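Local coordinates for prephenate dehydrogenase (PDB 3KTD), which probably catalyses the NAD(P)+-dependent oxidation of prephenate on the route to tyrosine, at residues A[12-17]-A[70-75]; A[149-154]-A[327-332]; A[86-91]-A[114-119]; A[292-297]-A[310-315]. All blocks are in the same frame, centred on the assembly; numbering follows the deposited sequence.

Contact 1: A[12-17]-A[70-75]; sequences CILGLG and ALIVLA
Cys12 opens a run of parallel bonds between the two strands. Cys12 N donates to Leu71 O at 2.7 Å, nearly along the C=O axis. Cys12 O accepts from Val73 N at 2.8 Å, with that donor above the carbonyl plane. The SG is anti to the backbone N, and Cys12 CB lies 3.8 Å from Ala70 CB. Ile13 points to the other face of the sheet, together with Val73. There Ile13 CG2 packs against Ala75 CB at 3.9 Å. Helix 18-29 covers this face through Leu23, which touches both Ile13 and Val73. Leu14 N donates to Val73 O at 2.8 Å, in a nearly straight bond of 168°. Leu14 O takes Ala75 N in the carbonyl plane, but the N-H points less directly at it, at 139°. The Leu14 side chain has CG beside its own N, and CD2 does the touching. Leu14 CD2 meets Ile72 CG2 obliquely and Leu74 CD2 at 3.7 Å, the two leucines lying side by side. Helix 58-67 covers Cys12 and Leu14 on this face. At Gly15 the strand has ended. Its phi is positive (98°), and Gly15 O lies 3.4 Å from Ala75 CB. Gly17 is the N-cap of helix 18-29. Neighbouring parallel strands with a glycine turn leading into a helix are characteristic of a Rossmann fold. Gly15, Gly17 and Gly20 fit the GxGxxG pattern, consistent with a dinucleotide-binding loop.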
loop_
_atom_site.group_PDB
_atom_site.type_symbol
_atom_site.label_atom_id
_atom_site.label_comp_id
_atom_site.label_asym_id
_atom_site.label_seq_id
_atom_site.Cartn_x
_atom_site.Cartn_y
_atom_site.Cartn_z
ATOM N N CYS A 12 -8.000 27.172 21.432
ATOM C CA CYS A 12 -6.610 27.369 21.874
ATOM C C CYS A 12 -5.756 26.114 21.588
ATOM O O CYS A 12 -5.840 25.124 22.323
ATOM C CB CYS A 12 -6.589 27.707 23.364
ATOM S SG CYS A 12 -4.952 27.936 24.093
ATOM N N ILE A 13 -4.928 26.169 20.541
ATOM C CA ILE A 13 -4.148 24.994 20.095
ATOM C C ILE A 13 -2.753 24.913 20.730
ATOM O O ILE A 13 -1.924 25.808 20.548
ATOM C CB ILE A 13 -3.989 24.969 18.555
ATOM C CG1 ILE A 13 -5.349 25.046 17.863
ATOM C CG2 ILE A 13 -3.286 23.696 18.121
ATOM C CD1 ILE A 13 -5.279 25.311 16.391
ATOM N N LEU A 14 -2.500 23.836 21.468
ATOM C CA LEU A 14 -1.210 23.624 22.111
ATOM C C LEU A 14 -0.411 22.632 21.265
ATOM O O LEU A 14 -0.749 21.445 21.168
ATOM C CB LEU A 14 -1.400 23.139 23.546
ATOM C CG LEU A 14 -1.589 24.211 24.635
ATOM C CD1 LEU A 14 -2.247 25.497 24.136
ATOM C CD2 LEU A 14 -2.365 23.626 25.821
ATOM N N GLY A 15 0.651 23.136 20.645
ATOM C CA GLY A 15 1.416 22.366 19.679
ATOM C C GLY A 15 0.932 22.767 18.300
ATOM O O GLY A 15 -0.264 22.644 17.999
ATOM N N LEU A 16 1.857 23.258 17.470
ATOM C CA LEU A 16 1.526 23.747 16.135
ATOM C C LEU A 16 2.353 23.087 15.043
ATOM O O LEU A 16 3.072 23.760 14.303
ATOM C CB LEU A 16 1.671 25.274 16.081
ATOM C CG LEU A 16 0.656 26.010 16.958
ATOM C CD1 LEU A 16 0.922 27.517 17.022
ATOM C CD2 LEU A 16 -0.754 25.719 16.460
ATOM N N GLY A 17 2.229 21.764 14.948
ATOM C CA GLY A 17 2.868 20.979 13.886
ATOM C C GLY A 17 1.880 20.649 12.776
ATOM O O GLY A 17 0.928 21.391 12.543
ATOM N N ALA A 70 -11.468 29.030 26.686
ATOM C CA ALA A 70 -11.183 28.486 25.364
ATOM C C ALA A 70 -11.211 26.974 25.366
ATOM O O ALA A 70 -10.896 26.333 26.374
ATOM C CB ALA A 70 -9.821 28.959 24.867
ATOM N N LEU A 71 -11.592 26.407 24.226
ATOM C CA LEU A 71 -11.479 24.973 24.031
ATOM C C LEU A 71 -10.007 24.742 23.734
ATOM O O LEU A 71 -9.473 25.342 22.813
ATOM C CB LEU A 71 -12.347 24.520 22.868
ATOM C CG LEU A 71 -12.212 23.055 22.459
ATOM C CD1 LEU A 71 -12.643 22.120 23.562
ATOM C CD2 LEU A 71 -13.025 22.823 21.189
ATOM N N ILE A 72 -9.348 23.906 24.533
ATOM C CA ILE A 72 -7.915 23.663 24.383
ATOM C C ILE A 72 -7.658 22.387 23.583
ATOM O O ILE A 72 -8.114 21.310 23.967
ATOM C CB ILE A 72 -7.221 23.525 25.751
ATOM C CG1 ILE A 72 -7.434 24.780 26.598
ATOM C CG2 ILE A 72 -5.735 23.266 25.575
ATOM C CD1 ILE A 72 -6.712 24.751 27.939
ATOM N N VAL A 73 -6.929 22.496 22.476
ATOM C CA VAL A 73 -6.597 21.324 21.673
ATOM C C VAL A 73 -5.163 20.907 21.977
ATOM O O VAL A 73 -4.227 21.676 21.750
ATOM C CB VAL A 73 -6.732 21.612 20.164
ATOM C CG1 VAL A 73 -6.253 20.416 19.352
ATOM C CG2 VAL A 73 -8.167 21.963 19.804
ATOM N N LEU A 74 -4.980 19.704 22.508
ATOM C CA LEU A 74 -3.632 19.213 22.763
ATOM C C LEU A 74 -3.174 18.507 21.494
ATOM O O LEU A 74 -3.440 17.324 21.297
ATOM C CB LEU A 74 -3.584 18.291 23.984
ATOM C CG LEU A 74 -4.243 18.827 25.262
ATOM C CD1 LEU A 74 -3.863 17.946 26.451
ATOM C CD2 LEU A 74 -3.866 20.267 25.533
ATOM N N ALA A 75 -2.503 19.275 20.633
ATOM C CA ALA A 75 -2.016 18.818 19.328
ATOM C C ALA A 75 -0.548 18.413 19.424
ATOM O O ALA A 75 0.322 18.979 18.757
ATOM C CB ALA A 75 -2.201 19.926 18.290
#

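Contact 2: A[149-154]-A[327-332]; sequences VTFDQL and QLIHAE
Residues 327-332 are part of helix 324-334, while 149-154 run from the end of strand 146-149 into a loop. The backbones stay well apart: the nearest CA atoms, of Phe151 and Leu328, are 7.9 Å from each other. Residues 152-154 have helical backbone angles, and Leu154 N donates to Phe151 O at 3.2 Å. This turn brings Phe151 and Leu154 to the same helix. Phe151 carries most of the contact. Its CG stands between the backbone N and the carbonyl carbon (chi1 62°), and CB points to the helix. Leu328 CB sits over the centre of one face of the Phe151 ring, 3.7 Å from the centroid and 12° off the normal. This is a CH-pi contact. The far end of the ring reaches the helix backbone, with Phe151 CZ 3.5 Å from Leu328 O. The Ile329 side chain crosses that of Phe151 at about a right angle, with Ile329 CG1 4.1 Å from Phe151 CE2. Glu332 extends from the next turn and brings OE2 to 3.9 Å from Phe151 CZ, in an oblique approach. The main polar partner of this carboxylate is Arg186, which forms a salt bridge with OE1. Leu154 CD1 meets Leu328 CD1 at 3.6 Å. Pro184 touches Phe151, Leu328 and Ala331. The contact is a loop-to-helix apolar interface that joins the nucleotide-binding domain to the C-terminal strand-helix-strand unit of 314-317, 324-334 and 337-340.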
loop_
_atom_site.group_PDB
_atom_site.type_symbol
_atom_site.label_atom_id
_atom_site.label_comp_id
_atom_site.label_asym_id
_atom_site.label_seq_id
_atom_site.Cartn_x
_atom_site.Cartn_y
_atom_site.Cartn_z
ATOM N N VAL A 149 -14.628 11.762 17.147
ATOM C CA VAL A 149 -14.889 12.471 18.397
ATOM C C VAL A 149 -15.516 11.480 19.369
ATOM O O VAL A 149 -16.515 10.845 19.049
ATOM C CB VAL A 149 -15.825 13.668 18.203
ATOM C CG1 VAL A 149 -16.232 14.241 19.552
ATOM C CG2 VAL A 149 -15.147 14.715 17.352
ATOM N N THR A 150 -14.931 11.353 20.555
ATOM C CA THR A 150 -15.408 10.394 21.540
ATOM C C THR A 150 -16.591 10.902 22.360
ATOM O O THR A 150 -16.945 12.080 22.312
ATOM C CB THR A 150 -14.287 9.990 22.488
ATOM O OG1 THR A 150 -13.797 11.160 23.158
ATOM C CG2 THR A 150 -13.161 9.315 21.708
ATOM N N PHE A 151 -17.200 9.975 23.094
ATOM C CA PHE A 151 -18.365 10.252 23.930
ATOM C C PHE A 151 -18.530 9.220 25.059
ATOM O O PHE A 151 -19.646 8.902 25.453
ATOM C CB PHE A 151 -19.641 10.297 23.061
ATOM C CG PHE A 151 -19.959 8.993 22.355
ATOM C CD1 PHE A 151 -19.390 8.691 21.125
ATOM C CD2 PHE A 151 -20.848 8.084 22.910
ATOM C CE1 PHE A 151 -19.690 7.497 20.475
ATOM C CE2 PHE A 151 -21.149 6.886 22.265
ATOM C CZ PHE A 151 -20.570 6.592 21.050
ATOM N N ASP A 152 -17.427 8.720 25.603
ATOM C CA ASP A 152 -17.505 7.667 26.624
ATOM C C ASP A 152 -18.237 8.127 27.887
ATOM O O ASP A 152 -18.959 7.341 28.507
ATOM C CB ASP A 152 -16.112 7.157 27.016
ATOM C CG ASP A 152 -15.324 6.633 25.834
ATOM O OD1 ASP A 152 -14.826 7.461 25.037
ATOM O OD2 ASP A 152 -15.184 5.395 25.720
ATOM N N GLN A 153 -18.050 9.398 28.253
ATOM C CA GLN A 153 -18.654 9.964 29.459
ATOM C C GLN A 153 -20.175 9.779 29.523
ATOM O O GLN A 153 -20.743 9.713 30.612
ATOM C CB GLN A 153 -18.311 11.451 29.612
ATOM C CG GLN A 153 -16.867 11.770 30.044
ATOM C CD GLN A 153 -15.893 11.853 28.880
ATOM O OE1 GLN A 153 -16.056 11.171 27.870
ATOM N NE2 GLN A 153 -14.870 12.688 29.024
ATOM N N LEU A 154 -20.825 9.696 28.367
ATOM C CA LEU A 154 -22.268 9.481 28.315
ATOM C C LEU A 154 -22.696 8.064 28.648
ATOM O O LEU A 154 -23.847 7.871 29.005
ATOM C CB LEU A 154 -22.822 9.837 26.931
ATOM C CG LEU A 154 -22.671 11.300 26.503
ATOM C CD1 LEU A 154 -23.157 11.463 25.079
ATOM C CD2 LEU A 154 -23.403 12.254 27.456
ATOM N N GLN A 327 -28.185 7.554 19.505
ATOM C CA GLN A 327 -27.790 7.756 18.109
ATOM C C GLN A 327 -26.267 7.779 17.930
ATOM O O GLN A 327 -25.768 7.475 16.849
ATOM C CB GLN A 327 -28.437 9.026 17.520
ATOM C CG GLN A 327 -29.942 8.904 17.290
ATOM C CD GLN A 327 -30.284 7.776 16.316
ATOM O OE1 GLN A 327 -29.694 7.666 15.239
ATOM N NE2 GLN A 327 -31.230 6.925 16.701
ATOM N N LEU A 328 -25.536 8.135 18.982
ATOM C CA LEU A 328 -24.070 8.099 18.950
ATOM C C LEU A 328 -23.546 6.663 18.864
ATOM O O LEU A 328 -22.586 6.403 18.143
ATOM C CB LEU A 328 -23.485 8.798 20.171
ATOM C CG LEU A 328 -23.629 10.316 20.154
ATOM C CD1 LEU A 328 -23.352 10.925 21.523
ATOM C CD2 LEU A 328 -22.695 10.888 19.087
ATOM N N ILE A 329 -24.177 5.743 19.597
ATOM C CA ILE A 329 -23.821 4.312 19.534
ATOM C C ILE A 329 -24.218 3.733 18.168
ATOM O O ILE A 329 -23.496 2.923 17.583
ATOM C CB ILE A 329 -24.503 3.486 20.667
ATOM C CG1 ILE A 329 -23.965 3.894 22.039
ATOM C CG2 ILE A 329 -24.259 2.007 20.480
ATOM C CD1 ILE A 329 -24.492 3.048 23.173
ATOM N N HIS A 330 -25.373 4.168 17.673
ATOM C CA HIS A 330 -25.875 3.745 16.375
ATOM C C HIS A 330 -24.899 4.205 15.289
ATOM O O HIS A 330 -24.641 3.476 14.339
ATOM C CB HIS A 330 -27.296 4.297 16.164
ATOM C CG HIS A 330 -28.037 3.687 15.009
ATOM N ND1 HIS A 330 -29.034 4.359 14.329
ATOM C CD2 HIS A 330 -27.929 2.474 14.413
ATOM C CE1 HIS A 330 -29.510 3.584 13.370
ATOM N NE2 HIS A 330 -28.852 2.437 13.395
ATOM N N ALA A 331 -24.331 5.396 15.452
ATOM C CA ALA A 331 -23.352 5.918 14.498
ATOM C C ALA A 331 -22.034 5.153 14.589
ATOM O O ALA A 331 -21.375 4.915 13.573
ATOM C CB ALA A 331 -23.116 7.390 14.743
ATOM N N GLU A 332 -21.662 4.782 15.812
ATOM C CA GLU A 332 -20.431 4.040 16.077
ATOM C C GLU A 332 -20.452 2.676 15.386
ATOM O O GLU A 332 -19.491 2.299 14.717
ATOM C CB GLU A 332 -20.262 3.848 17.586
ATOM C CG GLU A 332 -18.964 3.175 18.032
ATOM C CD GLU A 332 -19.052 2.647 19.461
ATOM O OE1 GLU A 332 -19.663 1.576 19.666
ATOM O OE2 GLU A 332 -18.510 3.289 20.383
#

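Contact 3: A[86-91]-A[114-119]; sequences DAVHTH and RNMQHR
Met116, a selenomethionine, and Arg114 reach from the loop after helix 105-113 to one side of helix 78-91. Arg114 has CG beside its own N and is extended from CG to NE. This brings NE to Asp86, whose side chain it crosses at about a right angle. Arg114 NE donates to Asp86 OD1 at 2.8 Å, on the syn lone pair of that oxygen. The bond is part of a salt bridge. OD1 lies near the guanidinium plane, but the N-H does not point straight at it. The carboxylate and guanidinium planes are 35° apart, and only one of the two oxygens engages NE closely. Arg114 NH1 is held by Ala110 O, so the arginine also bonds back to the helix that precedes it. The Met116 side chain leaves with CG beside its own N, stays extended at chi2, then bends at chi3 (72°). The bend sets Met116 CE 4.0 Å from Val88 CG1. His89 is turned with CG anti to its N (chi1 -164°), which lets the ring cross the Met116 chain obliquely. Met116 SE lies 4.2 Å from the centroid of the His89 ring. This is a contact of the Met-aromatic kind, with selenium in the place of sulfur, oblique to the ring. Met116 CG approaches His89 ND1 to 3.4 Å, and the ring's CE1 lies near Arg114 O. Phe97 and Val111 also pack on Met116. Asn115, with positive phi, is the C-prime residue of a Schellman motif. The contact thus joins this helix end to helix 78-91, beside the Rossmann-type sheet.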
loop_
_atom_site.group_PDB
_atom_site.type_symbol
_atom_site.label_atom_id
_atom_site.label_comp_id
_atom_site.label_asym_id
_atom_site.label_seq_id
_atom_site.Cartn_x
_atom_site.Cartn_y
_atom_site.Cartn_z
ATOM N N ASP A 86 -1.001 17.739 32.754
ATOM C CA ASP A 86 -0.581 18.322 34.024
ATOM C C ASP A 86 -0.483 19.840 33.942
ATOM O O ASP A 86 -0.816 20.538 34.907
ATOM C CB ASP A 86 0.754 17.730 34.482
ATOM C CG ASP A 86 0.643 16.266 34.884
ATOM O OD1 ASP A 86 -0.481 15.788 35.115
ATOM O OD2 ASP A 86 1.682 15.583 34.967
ATOM N N ALA A 87 -0.047 20.356 32.798
ATOM C CA ALA A 87 0.059 21.803 32.609
ATOM C C ALA A 87 -1.316 22.469 32.599
ATOM O O ALA A 87 -1.485 23.553 33.141
ATOM C CB ALA A 87 0.808 22.118 31.318
ATOM N N VAL A 88 -2.282 21.807 31.967
ATOM C CA VAL A 88 -3.648 22.315 31.842
ATOM C C VAL A 88 -4.404 22.225 33.170
ATOM O O VAL A 88 -5.102 23.166 33.562
ATOM C CB VAL A 88 -4.423 21.534 30.746
ATOM C CG1 VAL A 88 -5.929 21.800 30.839
ATOM C CG2 VAL A 88 -3.887 21.882 29.376
ATOM N N HIS A 89 -4.258 21.078 33.838
ATOM C CA HIS A 89 -4.858 20.805 35.150
ATOM C C HIS A 89 -4.468 21.860 36.179
ATOM O O HIS A 89 -5.259 22.237 37.030
ATOM C CB HIS A 89 -4.353 19.442 35.633
ATOM C CG HIS A 89 -5.135 18.840 36.761
ATOM N ND1 HIS A 89 -6.505 18.692 36.725
ATOM C CD2 HIS A 89 -4.724 18.258 37.912
ATOM C CE1 HIS A 89 -6.909 18.083 37.825
ATOM N NE2 HIS A 89 -5.847 17.804 38.558
ATOM N N THR A 90 -3.229 22.319 36.064
ATOM C CA THR A 90 -2.622 23.280 36.966
ATOM C C THR A 90 -2.849 24.740 36.592
ATOM O O THR A 90 -2.805 25.598 37.461
ATOM C CB THR A 90 -1.105 23.025 37.017
ATOM O OG1 THR A 90 -0.839 21.943 37.925
ATOM C CG2 THR A 90 -0.351 24.268 37.439
ATOM N N HIS A 91 -3.095 25.028 35.318
ATOM C CA HIS A 91 -3.243 26.416 34.849
ATOM C C HIS A 91 -4.611 26.811 34.238
ATOM O O HIS A 91 -4.911 28.001 34.121
ATOM C CB HIS A 91 -2.146 26.710 33.829
ATOM C CG HIS A 91 -0.758 26.637 34.387
ATOM N ND1 HIS A 91 -0.034 25.464 34.435
ATOM C CD2 HIS A 91 0.047 27.600 34.894
ATOM C CE1 HIS A 91 1.154 25.707 34.959
ATOM N NE2 HIS A 91 1.229 26.995 35.245
ATOM N N ARG A 114 -6.251 11.682 36.555
ATOM C CA ARG A 114 -6.111 13.060 37.019
ATOM C C ARG A 114 -7.472 13.727 37.280
ATOM O O ARG A 114 -7.540 14.928 37.552
ATOM C CB ARG A 114 -5.286 13.859 35.989
ATOM C CG ARG A 114 -3.823 13.432 35.944
ATOM C CD ARG A 114 -3.046 13.888 34.700
ATOM N NE ARG A 114 -1.698 13.296 34.695
ATOM C CZ ARG A 114 -1.414 12.034 34.343
ATOM N NH1 ARG A 114 -2.376 11.202 33.945
ATOM N NH2 ARG A 114 -0.160 11.591 34.392
ATOM N N ASN A 115 -8.548 12.942 37.205
ATOM C CA ASN A 115 -9.921 13.432 37.431
ATOM C C ASN A 115 -10.327 14.614 36.547
ATOM O O ASN A 115 -11.012 15.530 36.989
ATOM C CB ASN A 115 -10.132 13.747 38.912
ATOM C CG ASN A 115 -10.120 12.504 39.755
ATOM O OD1 ASN A 115 -10.972 11.629 39.593
ATOM N ND2 ASN A 115 -9.148 12.403 40.650
HETATM N N MSE A 116 -9.914 14.549 35.282
HETATM C CA MSE A 116 -10.182 15.602 34.305
HETATM C C MSE A 116 -11.259 15.186 33.311
HETATM O O MSE A 116 -11.552 15.923 32.372
HETATM C CB MSE A 116 -8.893 15.966 33.570
HETATM C CG MSE A 116 -7.804 16.548 34.481
HETATM SE SE MSE A 116 -6.039 16.719 33.638
HETATM C CE MSE A 116 -6.382 18.204 32.441
ATOM N N GLN A 117 -11.877 14.026 33.541
ATOM C CA GLN A 117 -12.894 13.505 32.617
ATOM C C GLN A 117 -14.141 14.384 32.462
ATOM O O GLN A 117 -14.823 14.303 31.452
ATOM C CB GLN A 117 -13.281 12.051 32.926
ATOM C CG GLN A 117 -13.837 11.777 34.309
ATOM C CD GLN A 117 -12.761 11.466 35.317
ATOM O OE1 GLN A 117 -11.666 12.008 35.243
ATOM N NE2 GLN A 117 -13.066 10.598 36.268
ATOM N N HIS A 118 -14.430 15.234 33.435
ATOM C CA HIS A 118 -15.574 16.138 33.323
ATOM C C HIS A 118 -15.315 17.301 32.347
ATOM O O HIS A 118 -16.235 18.036 32.024
ATOM C CB HIS A 118 -16.008 16.649 34.711
ATOM C CG HIS A 118 -16.616 15.585 35.581
ATOM N ND1 HIS A 118 -15.891 14.883 36.521
ATOM C CD2 HIS A 118 -17.876 15.088 35.636
ATOM C CE1 HIS A 118 -16.678 14.008 37.124
ATOM N NE2 HIS A 118 -17.886 14.109 36.602
ATOM N N ARG A 119 -14.084 17.451 31.855
ATOM C CA ARG A 119 -13.747 18.538 30.914
ATOM C C ARG A 119 -13.113 18.080 29.585
ATOM O O ARG A 119 -12.698 18.911 28.782
ATOM C CB ARG A 119 -12.790 19.511 31.601
ATOM C CG ARG A 119 -13.388 20.253 32.779
ATOM C CD ARG A 119 -14.373 21.313 32.314
ATOM N NE ARG A 119 -15.089 21.922 33.437
ATOM C CZ ARG A 119 -16.290 21.545 33.878
ATOM N NH1 ARG A 119 -16.971 20.564 33.290
ATOM N NH2 ARG A 119 -16.824 22.170 34.913
#

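Contact 4: A[292-297]-A[310-315]; sequences EARSGQ and SSRPVL
The Arg294 guanidinium is the flat group that crosses to residues 310-315. Arg312 CG lies at its edge, near the plane, 4.2 Å from Arg294 NH2. Pro313 CD comes in obliquely, 3.6 Å from Arg294 NH2. Arg294 begins in the crowded position, with CG between the backbone N and the carbonyl carbon (chi1 65°). The chain then runs straight at chi2 and bends at chi3. NH2 finds its hydrogen-bond partner in Leu334 O, at the end of helix 324-334. That bond holds NH2 beside the Pro313 ring. The second guanidinium, of Arg312, is turned to other partners. Its NH1 forms a salt bridge with Glu181, and its NH2 donates to Ser221 O of the second subunit. The two arginines do not pair: Arg294 NH2 and Arg312 NE are 5.6 Å apart. The backbones are nearest at Ser295 and Ser310, with their CA atoms 4.0 Å apart. Ser310 N donates to Ser295 O at 3.2 Å. The approach is steep, with the donor 61° out of the carbonyl plane. Ser311 CB lies 3.8 Å from Ala293 O. Helix 278-293 has just ended here, and Ser295 N still bonds back to Glu292 O. Residues 298-309 between the segments are not modelled. Ala217 of the second subunit packs on Arg294, and Arg228 of that subunit on Ser295. One direct hydrogen bond and little apolar contact imply a surface crossing held largely by outside partners. The Arg312 charge is probably balanced by Glu181, while Arg294 is bound by a neutral carbonyl, Leu334 O.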
loop_
_atom_site.group_PDB
_atom_site.type_symbol
_atom_site.label_atom_id
_atom_site.label_comp_id
_atom_site.label_asym_id
_atom_site.label_seq_id
_atom_site.Cartn_x
_atom_site.Cartn_y
_atom_site.Cartn_z
ATOM N N GLU A 292 -13.386 -0.201 -0.762
ATOM C CA GLU A 292 -13.501 0.752 -1.864
ATOM C C GLU A 292 -14.915 1.284 -1.992
ATOM O O GLU A 292 -15.121 2.480 -2.151
ATOM C CB GLU A 292 -13.104 0.114 -3.182
ATOM C CG GLU A 292 -11.618 -0.096 -3.351
ATOM C CD GLU A 292 -11.286 -0.913 -4.588
ATOM O OE1 GLU A 292 -12.222 -1.319 -5.313
ATOM O OE2 GLU A 292 -10.085 -1.147 -4.842
ATOM N N ALA A 293 -15.880 0.375 -1.930
ATOM C CA ALA A 293 -17.296 0.711 -2.007
ATOM C C ALA A 293 -17.687 1.856 -1.071
ATOM O O ALA A 293 -18.434 2.740 -1.466
ATOM C CB ALA A 293 -18.120 -0.502 -1.699
ATOM N N ARG A 294 -17.185 1.864 0.158
ATOM C CA ARG A 294 -17.505 2.966 1.069
ATOM C C ARG A 294 -16.408 4.046 1.153
ATOM O O ARG A 294 -16.155 4.613 2.207
ATOM C CB ARG A 294 -17.915 2.444 2.444
ATOM C CG ARG A 294 -16.862 1.723 3.247
ATOM C CD ARG A 294 -17.507 1.212 4.535
ATOM N NE ARG A 294 -18.062 2.301 5.349
ATOM C CZ ARG A 294 -18.987 2.157 6.302
ATOM N NH1 ARG A 294 -19.514 0.965 6.582
ATOM N NH2 ARG A 294 -19.405 3.223 6.977
ATOM N N SER A 295 -15.793 4.324 0.001
ATOM C CA SER A 295 -14.797 5.390 -0.190
ATOM C C SER A 295 -14.841 5.756 -1.705
ATOM O O SER A 295 -15.925 6.058 -2.241
ATOM C CB SER A 295 -13.398 4.924 0.236
ATOM O OG SER A 295 -13.379 4.470 1.565
ATOM N N GLY A 296 -13.681 5.733 -2.374
ATOM C CA GLY A 296 -13.575 5.915 -3.826
ATOM C C GLY A 296 -12.797 4.756 -4.446
ATOM O O GLY A 296 -12.077 4.040 -3.741
ATOM N N GLN A 297 -12.952 4.587 -5.766
ATOM C CA GLN A 297 -12.297 3.525 -6.574
ATOM C C GLN A 297 -11.082 2.844 -5.922
ATOM O O GLN A 297 -10.005 3.435 -5.800
ATOM C CB GLN A 297 -11.887 4.093 -7.943
ATOM N N SER A 310 -16.913 8.862 -0.979
ATOM C CA SER A 310 -17.251 8.543 0.416
ATOM C C SER A 310 -18.741 8.226 0.607
ATOM O O SER A 310 -19.576 9.139 0.692
ATOM C CB SER A 310 -16.848 9.691 1.357
ATOM O OG SER A 310 -17.492 9.572 2.625
ATOM N N SER A 311 -19.058 6.933 0.702
ATOM C CA SER A 311 -20.433 6.479 0.925
ATOM C C SER A 311 -20.704 6.114 2.390
ATOM O O SER A 311 -21.470 5.184 2.673
ATOM C CB SER A 311 -20.781 5.309 -0.010
ATOM O OG SER A 311 -21.038 5.776 -1.321
ATOM N N ARG A 312 -20.086 6.845 3.322
ATOM C CA ARG A 312 -20.405 6.663 4.742
ATOM C C ARG A 312 -21.820 7.188 4.992
ATOM O O ARG A 312 -22.181 8.249 4.478
ATOM C CB ARG A 312 -19.445 7.425 5.650
ATOM C CG ARG A 312 -18.018 6.954 5.621
ATOM C CD ARG A 312 -17.161 7.766 6.591
ATOM N NE ARG A 312 -15.749 7.464 6.391
ATOM C CZ ARG A 312 -14.957 8.073 5.515
ATOM N NH1 ARG A 312 -15.413 9.061 4.757
ATOM N NH2 ARG A 312 -13.689 7.701 5.406
ATOM N N PRO A 313 -22.627 6.442 5.773
ATOM C CA PRO A 313 -23.953 6.940 6.117
ATOM C C PRO A 313 -23.859 8.164 7.008
ATOM O O PRO A 313 -22.825 8.394 7.622
ATOM C CB PRO A 313 -24.596 5.766 6.860
ATOM C CG PRO A 313 -23.472 4.930 7.317
ATOM C CD PRO A 313 -22.408 5.078 6.288
ATOM N N VAL A 314 -24.937 8.932 7.077
ATOM C CA VAL A 314 -24.946 10.173 7.833
ATOM C C VAL A 314 -26.170 10.271 8.746
ATOM O O VAL A 314 -27.301 10.276 8.276
ATOM C CB VAL A 314 -24.870 11.396 6.881
ATOM C CG1 VAL A 314 -25.838 11.241 5.728
ATOM C CG2 VAL A 314 -25.119 12.693 7.633
ATOM N N LEU A 315 -25.922 10.320 10.055
ATOM C CA LEU A 315 -26.965 10.511 11.056
ATOM C C LEU A 315 -26.928 11.936 11.575
ATOM O O LEU A 315 -25.853 12.487 11.823
ATOM C CB LEU A 315 -26.792 9.554 12.236
ATOM C CG LEU A 315 -27.544 8.226 12.165
ATOM C CD1 LEU A 315 -27.379 7.549 10.801
ATOM C CD2 LEU A 315 -27.083 7.317 13.305
#

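Overall arrangement
Contacts 1 and 2 are buried, contact 3 is partly buried and contact 4 lies at the surface. Contact 1 is sheet core, built on regular backbone bonds and aliphatic side chains. Contact 3 borders it, since Val88 packs on Leu14, Ile72 and Leu74, but adds a salt bridge at its outer side. Contact 2 relies on an aromatic face and apolar groups. It meets contact 3 through a probable hydrogen bond from Gln153 NE2 to Gln117 O. Contact 4 is nested in the chain loop closed by contact 2, and Leu315 packs on Gln327 and His330. Contacts 1 and 4 lie on opposite sides of the chain's centre, with contact 4 touching the second subunit.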